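Local coordinates for periplasmic beta-glucosidase (Pseudomonas aeruginosa, PDB 6R5T) that acts as a periplasmic glycoside hydrolase of family 3, probably cleaving terminal, non-reducing beta-D-glucosyl residues and releasing beta-D-glucose, at the interface of chains A and B. Numbering follows the deposited sequence. Chains: chain A/B, Periplasmic beta-glucosidase.

Contact 1: the interface of chains A and B. Residues chain A 190-192, 225; chain B 199, 581, 583, 667.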
# COMPACT_ATOMS: atom_id res chain seq x y z
N TYR A 190 -5.37 -5.08 11.86
CA TYR A 190 -5.00 -4.26 13.02
C TYR A 190 -3.86 -3.29 12.70
O TYR A 190 -3.49 -2.50 13.59
CB TYR A 190 -4.58 -5.15 14.18
CG TYR A 190 -5.42 -6.37 14.42
CD1 TYR A 190 -6.80 -6.28 14.62
CD2 TYR A 190 -4.81 -7.61 14.47
CE1 TYR A 190 -7.53 -7.42 14.90
CE2 TYR A 190 -5.53 -8.75 14.75
CZ TYR A 190 -6.89 -8.66 14.93
OH TYR A 190 -7.62 -9.79 15.28
N ASN A 191 -3.39 -3.26 11.47
CA ASN A 191 -2.14 -2.51 11.21
C ASN A 191 -2.45 -1.03 11.00
O ASN A 191 -3.61 -0.59 10.75
CB ASN A 191 -1.37 -3.07 10.02
CG ASN A 191 0.09 -2.67 10.00
OD1 ASN A 191 0.66 -2.29 11.05
ND2 ASN A 191 0.73 -2.75 8.84
N THR A 192 -1.39 -0.28 11.14
CA THR A 192 -1.31 1.17 10.93
C THR A 192 -2.15 1.67 9.76
O THR A 192 -2.06 1.12 8.66
CB THR A 192 0.15 1.47 10.61
OG1 THR A 192 0.90 0.99 11.74
CG2 THR A 192 0.41 2.94 10.38
N THR A 225 -4.45 2.53 14.67
CA THR A 225 -4.03 3.94 14.68
C THR A 225 -4.61 4.66 13.47
O THR A 225 -4.78 4.03 12.36
CB THR A 225 -2.51 4.10 14.72
OG1 THR A 225 -1.93 3.44 13.58
CG2 THR A 225 -1.91 3.56 15.98
N ARG B 199 3.62 11.66 9.29
CA ARG B 199 4.48 10.68 8.59
C ARG B 199 5.40 11.42 7.60
O ARG B 199 6.62 11.12 7.47
CB ARG B 199 3.65 9.61 7.87
CG ARG B 199 4.48 8.71 6.96
CD ARG B 199 3.69 7.61 6.28
NE ARG B 199 3.45 6.54 7.23
CZ ARG B 199 2.95 5.35 6.94
NH1 ARG B 199 2.50 5.08 5.73
NH2 ARG B 199 2.76 4.46 7.88
N LEU B 581 5.18 0.47 13.23
CA LEU B 581 4.48 0.65 14.53
C LEU B 581 4.11 -0.72 15.10
O LEU B 581 4.04 -1.75 14.37
CB LEU B 581 3.25 1.52 14.36
CG LEU B 581 3.46 2.91 13.75
CD1 LEU B 581 2.18 3.69 13.89
CD2 LEU B 581 4.66 3.61 14.41
N THR B 583 1.33 -1.80 16.60
CA THR B 583 -0.11 -2.11 16.60
C THR B 583 -0.55 -2.53 18.03
O THR B 583 0.30 -2.57 18.93
CB THR B 583 -0.56 -3.18 15.60
OG1 THR B 583 -0.36 -4.48 16.17
CG2 THR B 583 0.13 -3.09 14.26
N SER B 667 1.82 6.93 18.48
CA SER B 667 2.44 5.59 18.47
C SER B 667 3.76 5.68 17.71
O SER B 667 3.73 6.03 16.54
CB SER B 667 1.50 4.60 17.81
OG SER B 667 1.97 3.28 17.93
O HOH W 1 3.45 0.57 10.85
O HOH W 2 3.19 -2.64 11.89
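A:Thr192 meets B:Leu581 at about a right angle in this loop-to-loop patch between two copies of a family 3 glycoside hydrolase. Both branches of the threonine face the leucine. The hydroxyl OG1 lies 3.6 Å from B:Leu581 CB, while the methyl CG2 packs 4.0 Å from the CD1 methyl. With CG2 anti to the backbone N and OG1 beside it (chi1 -58°), the methyl also points toward the guanidinium of B:Arg199, whose NH2 comes within 3.8 Å. That arginine reaches over from helix 197-204, and its side chain turns at chi3 (-78°) before the guanidinium.

One residue earlier in the loop, A:Asn191 crosses B:Thr583, again nearly perpendicularly. The threonine turns its methyl inward, CG2 resting 3.4 Å from the amide oxygen OD1 of A:Asn191 and also against the backbone oxygen of A:Tyr190. This orientation follows from a chi1 of 84°, which sets CG2 anti to the carbonyl carbon. On the far flank the CG2 methyl of A:Thr225, at the start of strand 225-226, touches B:Ser667 CB at 4.0 Å.

Two waters bridge the loops. Water 1 links the hydroxyl OG1 of A:Thr192 (2.7 Å from the water oxygen) to the backbone N of B:Leu581. Water 2 joins A:Asn191 OD1 to the carbonyl oxygen of B:Leu581, 2.8 Å from the latter.

Contact 2: the interface of chains A and B. Residues chain A 441, 483, 487-490; chain B 598-601.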
# COMPACT_ATOMS: atom_id res chain seq x y z
N TYR A 441 -3.29 -23.48 10.60
CA TYR A 441 -3.89 -22.18 10.92
C TYR A 441 -5.44 -22.28 10.92
O TYR A 441 -6.11 -21.79 11.85
CB TYR A 441 -3.44 -21.18 9.85
CG TYR A 441 -4.06 -19.85 10.05
CD1 TYR A 441 -3.52 -18.96 10.98
CD2 TYR A 441 -5.16 -19.48 9.32
CE1 TYR A 441 -4.10 -17.72 11.17
CE2 TYR A 441 -5.77 -18.26 9.52
CZ TYR A 441 -5.21 -17.38 10.43
OH TYR A 441 -5.73 -16.15 10.60
N MET A 483 -10.36 -18.25 5.78
CA MET A 483 -9.32 -17.52 5.01
C MET A 483 -9.74 -16.07 4.84
O MET A 483 -8.89 -15.27 4.44
CB MET A 483 -9.10 -18.10 3.63
CG MET A 483 -8.56 -19.51 3.68
SD MET A 483 -8.31 -20.18 2.02
CE MET A 483 -7.81 -21.86 2.40
N ALA A 487 -8.18 -11.21 11.19
CA ALA A 487 -6.74 -11.56 11.28
C ALA A 487 -6.27 -12.45 10.10
O ALA A 487 -5.03 -12.58 9.98
CB ALA A 487 -6.38 -12.17 12.59
N SER A 488 -7.11 -12.90 9.15
CA SER A 488 -6.68 -13.83 8.08
C SER A 488 -6.22 -13.07 6.84
O SER A 488 -6.84 -13.18 5.79
CB SER A 488 -7.78 -14.80 7.73
OG SER A 488 -8.21 -15.51 8.87
N SER A 489 -5.18 -12.26 6.96
CA SER A 489 -4.68 -11.52 5.80
C SER A 489 -3.90 -12.49 4.92
O SER A 489 -3.18 -13.35 5.41
CB SER A 489 -3.86 -10.39 6.27
OG SER A 489 -4.67 -9.54 7.06
N ARG A 490 -4.05 -12.31 3.63
CA ARG A 490 -3.42 -13.19 2.60
C ARG A 490 -2.35 -12.43 1.84
O ARG A 490 -2.56 -11.29 1.47
CB ARG A 490 -4.46 -13.67 1.60
CG ARG A 490 -5.26 -14.85 2.09
CD ARG A 490 -6.15 -15.52 1.06
NE ARG A 490 -5.42 -16.49 0.28
CZ ARG A 490 -5.80 -16.93 -0.92
NH1 ARG A 490 -6.95 -16.55 -1.45
NH2 ARG A 490 -5.05 -17.79 -1.58
N ARG B 598 -0.64 -9.87 11.06
CA ARG B 598 0.19 -10.90 10.37
C ARG B 598 -0.55 -11.41 9.14
O ARG B 598 -1.76 -11.10 8.96
CB ARG B 598 0.45 -12.07 11.30
CG ARG B 598 -0.85 -12.82 11.60
CD ARG B 598 -0.61 -13.98 12.53
NE ARG B 598 0.29 -15.00 12.01
CZ ARG B 598 -0.08 -16.21 11.60
NH1 ARG B 598 -1.35 -16.45 11.37
NH2 ARG B 598 0.81 -17.11 11.25
N TYR B 599 0.16 -12.17 8.31
CA TYR B 599 -0.46 -12.98 7.25
C TYR B 599 -0.56 -14.40 7.75
O TYR B 599 0.26 -14.80 8.61
CB TYR B 599 0.35 -12.93 5.96
CG TYR B 599 0.57 -11.52 5.48
CD1 TYR B 599 -0.44 -10.85 4.83
CD2 TYR B 599 1.80 -10.90 5.60
CE1 TYR B 599 -0.25 -9.57 4.34
CE2 TYR B 599 1.97 -9.58 5.17
CZ TYR B 599 0.96 -8.93 4.53
OH TYR B 599 1.15 -7.65 4.10
N PHE B 600 -1.50 -15.16 7.20
CA PHE B 600 -1.60 -16.59 7.61
C PHE B 600 -0.95 -17.53 6.60
O PHE B 600 -0.76 -18.69 6.94
CB PHE B 600 -3.05 -16.96 7.87
CG PHE B 600 -3.89 -17.20 6.66
CD1 PHE B 600 -3.94 -18.43 6.03
CD2 PHE B 600 -4.70 -16.22 6.15
CE1 PHE B 600 -4.68 -18.62 4.88
CE2 PHE B 600 -5.51 -16.43 5.03
CZ PHE B 600 -5.51 -17.63 4.39
N ASP B 601 -0.71 -17.10 5.37
CA ASP B 601 -0.35 -18.03 4.27
C ASP B 601 1.13 -17.96 3.90
O ASP B 601 1.50 -18.49 2.83
CB ASP B 601 -1.24 -17.82 3.06
CG ASP B 601 -1.19 -16.44 2.45
OD1 ASP B 601 -0.53 -15.56 3.01
OD2 ASP B 601 -1.84 -16.29 1.41
O HOH W 3 -3.68 -9.99 10.72
O HOH W 4 -3.68 -14.50 11.62
O HOH W 5 -2.95 -18.31 0.36
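B:Phe600 inserts its side chain between A:Tyr441, A:Met483 and the A:Ser488–A:Arg490 segment, forming the tight core of this patch between two family 3 glycoside hydrolase chains. Its CB sits 3.3 Å from the centroid of the A:Tyr441 ring, over the middle of one face, in a CH-pi contact. A chi1 of 78° sets CG between the backbone N and the carbonyl carbon, and from there the phenyl ring runs past the tyrosine toward A:Met483 and A:Arg490. Its far rim meets A:Met483 CG at CZ (3.7 Å), and CE2 abuts A:Arg490 CG at 3.3 Å. The backbone of A:Ser488 lies at the ring's edge.

Main-chain pairing accompanies this insertion. A:Ser489 and B:Tyr599 form a parallel beta bridge, in which B:Phe600 N donates to A:Ser489 O (3.0 Å). B:Tyr599 turns aside, its ring carbon CD1 against A:Ser489 CB.

Around this core the links are looser and run largely through water. Near A:Tyr441, water 4 collects NH1 of B:Arg598, the phenol OH and the carbonyl oxygen of A:Ala487; the phenol is also hydrogen-bonded to A:Ser488 OG, which would help fix the tyrosine ring. Water 3 joins A:Ala487 O to both the N and O of B:Arg598. At the opposite flank A:Arg490 forms a long salt bridge with B:Asp601, NE to OD2 3.8 Å, with guanidinium and carboxylate planes inclined by 66°. Water 5 bridges the pair, hydrogen-bonded to A:Arg490 NE and NH2 (2.9 Å from NH2) and to B:Asp601 OD2.

The centres of the C-alpha atoms of contacts 1 and 2 lie about 18 Å apart. They share no residue, but in chain B both draw on the long irregular stretch between 3-10 helix 571-573 and strand 619-621, joined in contact 1 by B:Arg199 and B:Ser667. It spans two parts of chain A: the 190-192 loop with strand 225-226, and helix 436-442 with 3-10 helix 481-483 and the segment that follows. There A:Ala487 directly follows the glycan-pocket residue A:Glu486; the structure alone shows no effect of pairing on the pocket. Two-fold symmetry repeats both contacts, consistent with a dimer, though not establishing one in solution.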